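Local coordinates for hypothetical protein chuX (Escherichia coli O157:H7, PDB 2OVI), which binds heme and probably serves as a carrier protein in the heme utilization pathway of this enterohaemorrhagic bacterium, at residues Glu31-Leu36 / His106-Glu111; Thr62-Ala67 / Ala131-Phe136; Ala120-Phe125 / Ile135-Asp140. All coordinates share one frame; numbering follows the deposited sequence.

In the fold
The three contacts lie in the six-stranded antiparallel sheet of this ChuX/HutX-family chain and its helical cover. Along the chain, contact 1 closes before contact 3 opens, while the segments of contacts 1 and 2 alternate. Contact 1 sets helix 29-34 against strand 106-114. It touches contact 3 through probable backbone hydrogen bonds between strands 106-114 and 117-125. Contact 3 pairs 117-125 with strand 131-137, and contact 2 pairs 131-137 with strand 59-65. Contacts 2 and 3 share Ile135 and Phe136, their centres about 9 Å apart; those of contacts 1 and 2 are about 14 Å apart. Together they link the helix, through four adjacent strands of one continuous sheet, to the side where the second subunit packs.

Contact 1 of 3, residues Glu31-Leu36 / His106-Glu111; sequences EVVRNL and HIALIE
Helix-on-sheet packing joins the end of helix 29-34 to strand 106-114 of the antiparallel sheet. Val33, Arg34 and Leu36 meet His106, Ala108 and Ile110, which are alternate residues on one face of the strand. The touching part is mainly apolar. Val33 sends its CG2 branch to the methyl of Ala108, with CG2 and CB 3.7 Å apart. The CB of Val33 also faces CG2 of Ile110 at 4.1 Å.

Leu36 follows the helix and crosses Ile110 at about a right angle. One methyl does the work: CD1 of Leu36 lies 3.8 Å from CB of Ile110 and is also close to its CG2 and CD1. Ile110 has CG1 between its backbone N and carbonyl carbon (chi1 61°). This leaves CG2 beside the backbone N, where it reaches both Val33 and Leu36. Leu18 of helix 18-24 touches both Val33 and Ile110. Phe125 of the next strand touches Val33 and Ala108. These neighbours extend the apolar layer between helices and sheet.

A polar pair lies at the other end. The Arg34 side chain leaves with CG anti to the backbone N and bends at chi3 (-84°), which brings its guanidinium to His106. The guanidinium and imidazole planes are nearly perpendicular, 86° apart. His106 NE2 sits at the guanidinium edge, near its plane, but the approach to the imidazole ring is oblique. Glu31, one helical turn back, meets the same guanidinium edge-on. Its OE1 takes a weak hydrogen bond, part of a salt bridge, from Arg34 NE at 3.5 Å. The carboxylate probably helps to fix the turn of the guanidinium, whose NH1 stands 3.6 Å from His106 NE2.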
# COMPACT_ATOMS: atom_id res chain seq x y z
N GLU A 31 -3.73 -18.29 11.43
CA GLU A 31 -3.44 -19.46 12.24
C GLU A 31 -2.00 -19.47 12.76
O GLU A 31 -1.73 -19.95 13.85
CB GLU A 31 -3.77 -20.72 11.47
CG GLU A 31 -5.27 -20.68 11.03
CD GLU A 31 -6.22 -20.39 12.23
OE1 GLU A 31 -7.04 -19.43 12.19
OE2 GLU A 31 -6.14 -21.15 13.22
N VAL A 32 -1.08 -18.93 11.98
CA VAL A 32 0.29 -18.88 12.46
C VAL A 32 0.33 -17.91 13.68
O VAL A 32 0.86 -18.28 14.75
CB VAL A 32 1.28 -18.38 11.36
CG1 VAL A 32 2.66 -18.06 11.98
CG2 VAL A 32 1.47 -19.44 10.27
N VAL A 33 -0.28 -16.70 13.58
CA VAL A 33 -0.16 -15.79 14.72
C VAL A 33 -0.90 -16.31 15.93
O VAL A 33 -0.48 -16.12 17.07
CB VAL A 33 -0.58 -14.29 14.42
CG1 VAL A 33 -0.07 -13.88 13.04
CG2 VAL A 33 -2.03 -14.07 14.69
N ARG A 34 -1.97 -17.05 15.68
CA ARG A 34 -2.76 -17.62 16.76
C ARG A 34 -1.87 -18.58 17.54
O ARG A 34 -2.02 -18.72 18.74
CB ARG A 34 -3.98 -18.32 16.17
CG ARG A 34 -5.12 -18.61 17.09
CD ARG A 34 -6.22 -19.44 16.36
NE ARG A 34 -7.17 -18.64 15.58
CZ ARG A 34 -8.10 -17.84 16.10
NH1 ARG A 34 -8.93 -17.15 15.32
NH2 ARG A 34 -8.19 -17.70 17.43
N ASN A 35 -0.95 -19.25 16.84
CA ASN A 35 -0.03 -20.15 17.49
C ASN A 35 1.31 -19.59 18.00
O ASN A 35 2.14 -20.37 18.50
CB ASN A 35 0.27 -21.32 16.58
CG ASN A 35 -0.89 -22.27 16.51
OD1 ASN A 35 -1.79 -22.12 15.67
ND2 ASN A 35 -0.92 -23.23 17.44
N LEU A 36 1.52 -18.28 17.88
CA LEU A 36 2.77 -17.64 18.36
C LEU A 36 2.75 -17.53 19.88
O LEU A 36 1.70 -17.20 20.50
CB LEU A 36 2.93 -16.20 17.85
CG LEU A 36 3.65 -15.77 16.59
CD1 LEU A 36 3.77 -14.25 16.74
CD2 LEU A 36 5.05 -16.41 16.42
N HIS A 106 -10.76 -10.03 12.60
CA HIS A 106 -9.83 -10.33 13.71
C HIS A 106 -8.73 -9.29 13.75
O HIS A 106 -8.28 -8.76 12.69
CB HIS A 106 -9.08 -11.70 13.52
CG HIS A 106 -9.99 -12.92 13.48
ND1 HIS A 106 -10.61 -13.36 12.34
CD2 HIS A 106 -10.38 -13.76 14.47
CE1 HIS A 106 -11.34 -14.43 12.61
NE2 HIS A 106 -11.22 -14.70 13.91
N ILE A 107 -8.24 -9.06 14.97
CA ILE A 107 -7.13 -8.18 15.16
C ILE A 107 -6.15 -8.88 16.08
O ILE A 107 -6.57 -9.47 17.08
CB ILE A 107 -7.57 -6.84 15.78
CG1 ILE A 107 -8.51 -6.13 14.80
CG2 ILE A 107 -6.33 -5.95 16.06
CD1 ILE A 107 -9.27 -4.94 15.39
N ALA A 108 -4.87 -8.83 15.75
CA ALA A 108 -3.88 -9.50 16.62
C ALA A 108 -2.74 -8.56 17.03
O ALA A 108 -2.30 -7.69 16.24
CB ALA A 108 -3.26 -10.83 15.95
N LEU A 109 -2.29 -8.73 18.28
CA LEU A 109 -1.13 -7.98 18.74
C LEU A 109 -0.08 -9.03 18.96
O LEU A 109 -0.32 -10.01 19.66
CB LEU A 109 -1.38 -7.20 20.03
CG LEU A 109 -2.03 -5.83 19.82
CD1 LEU A 109 -3.47 -6.08 19.44
CD2 LEU A 109 -1.91 -4.90 21.08
N ILE A 110 1.08 -8.89 18.33
CA ILE A 110 2.09 -9.90 18.54
C ILE A 110 3.47 -9.28 18.76
O ILE A 110 3.75 -8.14 18.35
CB ILE A 110 2.25 -10.83 17.34
CG1 ILE A 110 2.66 -10.01 16.13
CG2 ILE A 110 0.99 -11.69 17.17
CD1 ILE A 110 3.14 -10.87 14.93
N GLU A 111 4.33 -10.09 19.38
CA GLU A 111 5.72 -9.71 19.63
C GLU A 111 6.62 -10.93 19.31
O GLU A 111 6.31 -12.06 19.68
CB GLU A 111 5.89 -9.29 21.11
CG GLU A 111 5.23 -8.03 21.45
CD GLU A 111 5.12 -7.84 22.94
OE1 GLU A 111 4.13 -8.33 23.53
OE2 GLU A 111 6.02 -7.20 23.53

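Contact 2 of 3, residues Thr62-Ala67 / Ala131-Phe136; sequences TLVHTA and AMLKIF
A water fills in where the backbone pairing of Leu63 and Lys134 gives out. This is an antiparallel pair of sheet strands, 59-65 and 131-137, and the second strand carries a classic beta bulge at Met132 and Leu133, opposite Phe124. At the bulge, the water accepts from His65 N at 3.0 Å. It can donate to Ala131 O, and weakly to Met132 O, though more acceptors are in reach than it has protons.

Leu63 and Lys134 form the hydrogen-bonded pair. Leu63 N gives to Lys134 O at 2.8 Å, from 20° off the carbonyl plane. Lys134 N returns a bond to Leu63 O at 3.0 Å, within that carbonyl's plane. The Lys134 chain runs extended beyond CG, and its NZ forms a salt bridge with Glu19.

On the Leu63 face, CD1 of Leu63 comes obliquely to the Phe136 ring, 4.1 Å from CE1. Leu133 has CG anti to the backbone N (chi1 -168°), and its CD1 reaches Val64 and the carbonyl O of Leu63. Leu71 of the second subunit packs on both Val64 and Leu133. Val64 CG2 and Leu133 CD1 are set tightly, 3.3 Å apart.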
# COMPACT_ATOMS: atom_id res chain seq x y z
N THR A 62 2.92 2.02 9.18
CA THR A 62 1.76 1.36 8.65
C THR A 62 2.19 0.70 7.35
O THR A 62 2.83 1.33 6.47
CB THR A 62 0.63 2.39 8.45
OG1 THR A 62 0.34 2.98 9.72
CG2 THR A 62 -0.65 1.67 7.94
N LEU A 63 1.82 -0.56 7.19
CA LEU A 63 2.26 -1.30 6.04
C LEU A 63 1.15 -2.04 5.35
O LEU A 63 0.28 -2.61 6.02
CB LEU A 63 3.32 -2.31 6.51
CG LEU A 63 4.02 -3.24 5.53
CD1 LEU A 63 5.34 -3.65 6.15
CD2 LEU A 63 3.18 -4.48 5.20
N VAL A 64 1.18 -2.02 4.01
CA VAL A 64 0.22 -2.75 3.19
C VAL A 64 1.11 -3.69 2.39
O VAL A 64 2.08 -3.27 1.81
CB VAL A 64 -0.57 -1.81 2.23
CG1 VAL A 64 -1.37 -2.63 1.22
CG2 VAL A 64 -1.58 -1.05 3.02
N HIS A 65 0.74 -4.96 2.36
CA HIS A 65 1.52 -5.98 1.66
C HIS A 65 0.65 -6.59 0.57
O HIS A 65 -0.45 -7.09 0.83
CB HIS A 65 1.93 -7.08 2.64
CG HIS A 65 2.72 -8.19 2.01
ND1 HIS A 65 4.09 -8.14 1.88
CD2 HIS A 65 2.33 -9.38 1.49
CE1 HIS A 65 4.51 -9.25 1.30
NE2 HIS A 65 3.47 -10.02 1.05
N THR A 66 1.14 -6.52 -0.65
CA THR A 66 0.43 -7.05 -1.79
C THR A 66 1.34 -8.06 -2.50
O THR A 66 2.50 -8.24 -2.10
CB THR A 66 0.08 -5.90 -2.75
OG1 THR A 66 -1.25 -6.06 -3.20
CG2 THR A 66 1.00 -5.89 -3.93
N ALA A 67 0.83 -8.74 -3.54
CA ALA A 67 1.66 -9.71 -4.24
C ALA A 67 2.79 -9.02 -4.97
O ALA A 67 3.77 -9.66 -5.30
CB ALA A 67 0.81 -10.53 -5.24
N ALA A 131 -3.67 -10.68 6.25
CA ALA A 131 -3.65 -9.30 6.75
C ALA A 131 -4.06 -8.21 5.78
O ALA A 131 -3.44 -8.01 4.75
CB ALA A 131 -2.26 -8.96 7.28
N MET A 132 -5.09 -7.48 6.17
CA MET A 132 -5.58 -6.35 5.39
C MET A 132 -4.52 -5.24 5.50
O MET A 132 -4.18 -4.57 4.54
CB MET A 132 -6.87 -5.79 6.02
CG MET A 132 -8.03 -6.79 6.09
SD MET A 132 -9.43 -6.07 6.96
CE MET A 132 -8.90 -4.36 6.71
N LEU A 133 -4.01 -5.07 6.71
CA LEU A 133 -3.07 -3.97 7.02
C LEU A 133 -2.25 -4.38 8.24
O LEU A 133 -2.69 -5.22 9.03
CB LEU A 133 -3.91 -2.72 7.42
CG LEU A 133 -3.20 -1.36 7.54
CD1 LEU A 133 -2.74 -0.98 6.14
CD2 LEU A 133 -4.15 -0.28 8.13
N LYS A 134 -1.07 -3.79 8.41
CA LYS A 134 -0.27 -4.06 9.58
C LYS A 134 0.28 -2.74 10.12
O LYS A 134 0.56 -1.80 9.35
CB LYS A 134 0.95 -4.93 9.24
CG LYS A 134 0.64 -6.31 8.74
CD LYS A 134 1.95 -7.11 8.61
CE LYS A 134 1.69 -8.34 7.74
NZ LYS A 134 2.80 -9.33 7.78
N ILE A 135 0.43 -2.66 11.44
CA ILE A 135 1.05 -1.46 12.03
C ILE A 135 2.17 -2.03 12.96
O ILE A 135 1.91 -2.95 13.80
CB ILE A 135 0.15 -0.66 12.90
CG1 ILE A 135 -1.12 -0.15 12.17
CG2 ILE A 135 0.99 0.50 13.51
CD1 ILE A 135 -0.86 0.80 11.10
N PHE A 136 3.36 -1.47 12.82
CA PHE A 136 4.57 -1.87 13.61
C PHE A 136 4.97 -0.71 14.50
O PHE A 136 4.94 0.45 14.08
CB PHE A 136 5.76 -2.18 12.68
CG PHE A 136 5.62 -3.46 11.94
CD1 PHE A 136 4.94 -3.50 10.72
CD2 PHE A 136 6.11 -4.64 12.48
CE1 PHE A 136 4.76 -4.69 10.05
CE2 PHE A 136 5.93 -5.86 11.81
CZ PHE A 136 5.26 -5.89 10.59
O HOH W 1 -1.84 -5.79 3.62

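Contact 3 of 3, residues Ala120-Phe125 / Ile135-Asp140; sequences ASILFF and IFLGRD
Ser121 places its CB over one face of the Phe136 ring in a CH-pi contact. CB lies 3.7 Å from the ring centroid and 28° off the ring normal, shifted toward the rim near CD2 and CE2. The Ser121 hydroxyl stands between the backbone N and carbonyl carbon (chi1 58°), with OG near CE2 of the same ring. Ser121 and Phe136 are a non-hydrogen-bonded pair of the two strands, with both side chains on the same face of the sheet.

Three backbone bonds set this register. Ile122 and Ile135 bond both ways: Ile122 N to Ile135 O at 2.6 Å, and Ile135 N to Ile122 O at 2.8 Å. Leu137 N adds a nearly straight bond to Ala120 O at 3.0 Å. The two strands are the arms of a beta hairpin, 117-125 and 131-137, in the middle of the six-stranded antiparallel sheet. The axes of 120-125 and 135-137 run at 164° to each other, close to antiparallel.

On the face with Ile122 and Ile135, the contacts are apolar. Ile122 crosses Leu137 obliquely, CD1 to CD1 at 4.2 Å. Leu137 also turns CD2 to the CB of Ala120, 4.0 Å away. Farther along, CG1 of Ile135 meets the edge of the Phe124 ring, near its plane, 4.0 Å from CE1.

Outside the two segments, Phe153 of helix 147-160 touches Ala120, Ile122 and Leu137, and the ring of Phe47 meets that of Phe124. On the other side, Ile110 of strand 106-114 touches Ser121. Where the pairing ends, a water donates to Ala120 O and Leu137 O. It bridges the two carbonyls and lies at the edge of the Phe136 ring, in its plane.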
# COMPACT_ATOMS: atom_id res chain seq x y z
N ALA A 120 7.20 -5.61 17.38
CA ALA A 120 5.87 -5.61 17.93
C ALA A 120 4.96 -5.06 16.84
O ALA A 120 5.18 -3.95 16.28
CB ALA A 120 5.77 -4.71 19.22
N SER A 121 3.91 -5.80 16.54
CA SER A 121 3.01 -5.29 15.52
C SER A 121 1.53 -5.59 15.79
O SER A 121 1.16 -6.43 16.62
CB SER A 121 3.45 -5.85 14.17
OG SER A 121 3.42 -7.27 14.23
N ILE A 122 0.68 -4.90 15.07
CA ILE A 122 -0.75 -5.07 15.17
C ILE A 122 -1.17 -5.48 13.77
O ILE A 122 -0.86 -4.79 12.78
CB ILE A 122 -1.46 -3.74 15.56
CG1 ILE A 122 -1.11 -3.31 17.00
CG2 ILE A 122 -2.98 -3.92 15.46
CD1 ILE A 122 -0.13 -2.17 17.07
N LEU A 123 -1.88 -6.60 13.69
CA LEU A 123 -2.35 -7.12 12.39
C LEU A 123 -3.86 -7.09 12.31
O LEU A 123 -4.52 -7.54 13.23
CB LEU A 123 -1.87 -8.54 12.11
CG LEU A 123 -0.39 -8.66 11.73
CD1 LEU A 123 0.43 -8.45 12.95
CD2 LEU A 123 -0.05 -10.03 11.16
N PHE A 124 -4.38 -6.51 11.22
CA PHE A 124 -5.84 -6.43 10.99
C PHE A 124 -6.13 -7.49 9.90
O PHE A 124 -5.63 -7.38 8.74
CB PHE A 124 -6.22 -5.07 10.47
CG PHE A 124 -5.97 -3.96 11.46
CD1 PHE A 124 -4.71 -3.37 11.54
CD2 PHE A 124 -7.00 -3.53 12.29
CE1 PHE A 124 -4.47 -2.30 12.50
CE2 PHE A 124 -6.80 -2.50 13.24
CZ PHE A 124 -5.53 -1.89 13.34
N PHE A 125 -6.95 -8.47 10.25
CA PHE A 125 -7.21 -9.58 9.29
C PHE A 125 -8.58 -9.55 8.62
O PHE A 125 -9.55 -9.14 9.23
CB PHE A 125 -7.14 -10.95 10.02
CG PHE A 125 -5.75 -11.31 10.51
CD1 PHE A 125 -5.29 -10.89 11.77
CD2 PHE A 125 -4.94 -12.14 9.74
CE1 PHE A 125 -4.04 -11.29 12.25
CE2 PHE A 125 -3.70 -12.54 10.22
CZ PHE A 125 -3.25 -12.10 11.49
N ILE A 135 0.43 -2.66 11.44
CA ILE A 135 1.05 -1.46 12.03
C ILE A 135 2.17 -2.03 12.96
O ILE A 135 1.91 -2.95 13.80
CB ILE A 135 0.15 -0.66 12.90
CG1 ILE A 135 -1.12 -0.15 12.17
CG2 ILE A 135 0.99 0.50 13.51
CD1 ILE A 135 -0.86 0.80 11.10
N PHE A 136 3.36 -1.47 12.82
CA PHE A 136 4.57 -1.87 13.61
C PHE A 136 4.97 -0.71 14.50
O PHE A 136 4.94 0.45 14.08
CB PHE A 136 5.76 -2.18 12.68
CG PHE A 136 5.62 -3.46 11.94
CD1 PHE A 136 4.94 -3.50 10.72
CD2 PHE A 136 6.11 -4.64 12.48
CE1 PHE A 136 4.76 -4.69 10.05
CE2 PHE A 136 5.93 -5.86 11.81
CZ PHE A 136 5.26 -5.89 10.59
N LEU A 137 5.34 -1.04 15.73
CA LEU A 137 5.73 -0.03 16.71
C LEU A 137 6.92 0.67 16.17
O LEU A 137 7.69 0.05 15.45
CB LEU A 137 6.05 -0.67 18.06
CG LEU A 137 4.89 -0.32 19.00
CD1 LEU A 137 3.61 -0.77 18.34
CD2 LEU A 137 5.07 -1.00 20.42
N GLY A 138 7.00 1.96 16.47
CA GLY A 138 8.10 2.77 16.00
C GLY A 138 9.41 2.44 16.69
O GLY A 138 9.43 1.98 17.86
N ARG A 139 10.48 2.68 15.94
CA ARG A 139 11.87 2.46 16.34
C ARG A 139 12.49 3.61 17.13
O ARG A 139 11.82 4.28 17.94
CB ARG A 139 12.73 2.22 15.11
CG ARG A 139 12.48 0.89 14.47
CD ARG A 139 13.02 -0.19 15.35
NE ARG A 139 12.48 -1.49 14.96
CZ ARG A 139 12.73 -2.62 15.62
NH1 ARG A 139 12.19 -3.76 15.20
NH2 ARG A 139 13.53 -2.62 16.70
N ASP A 140 13.78 3.83 16.87
CA ASP A 140 14.55 4.85 17.56
C ASP A 140 15.64 5.34 16.65
O ASP A 140 15.86 4.77 15.59
CB ASP A 140 15.24 4.24 18.78
CG ASP A 140 15.04 5.05 20.03
OD1 ASP A 140 15.62 4.68 21.06
OD2 ASP A 140 14.28 6.05 19.98
O HOH W 2 8.08 -2.90 15.49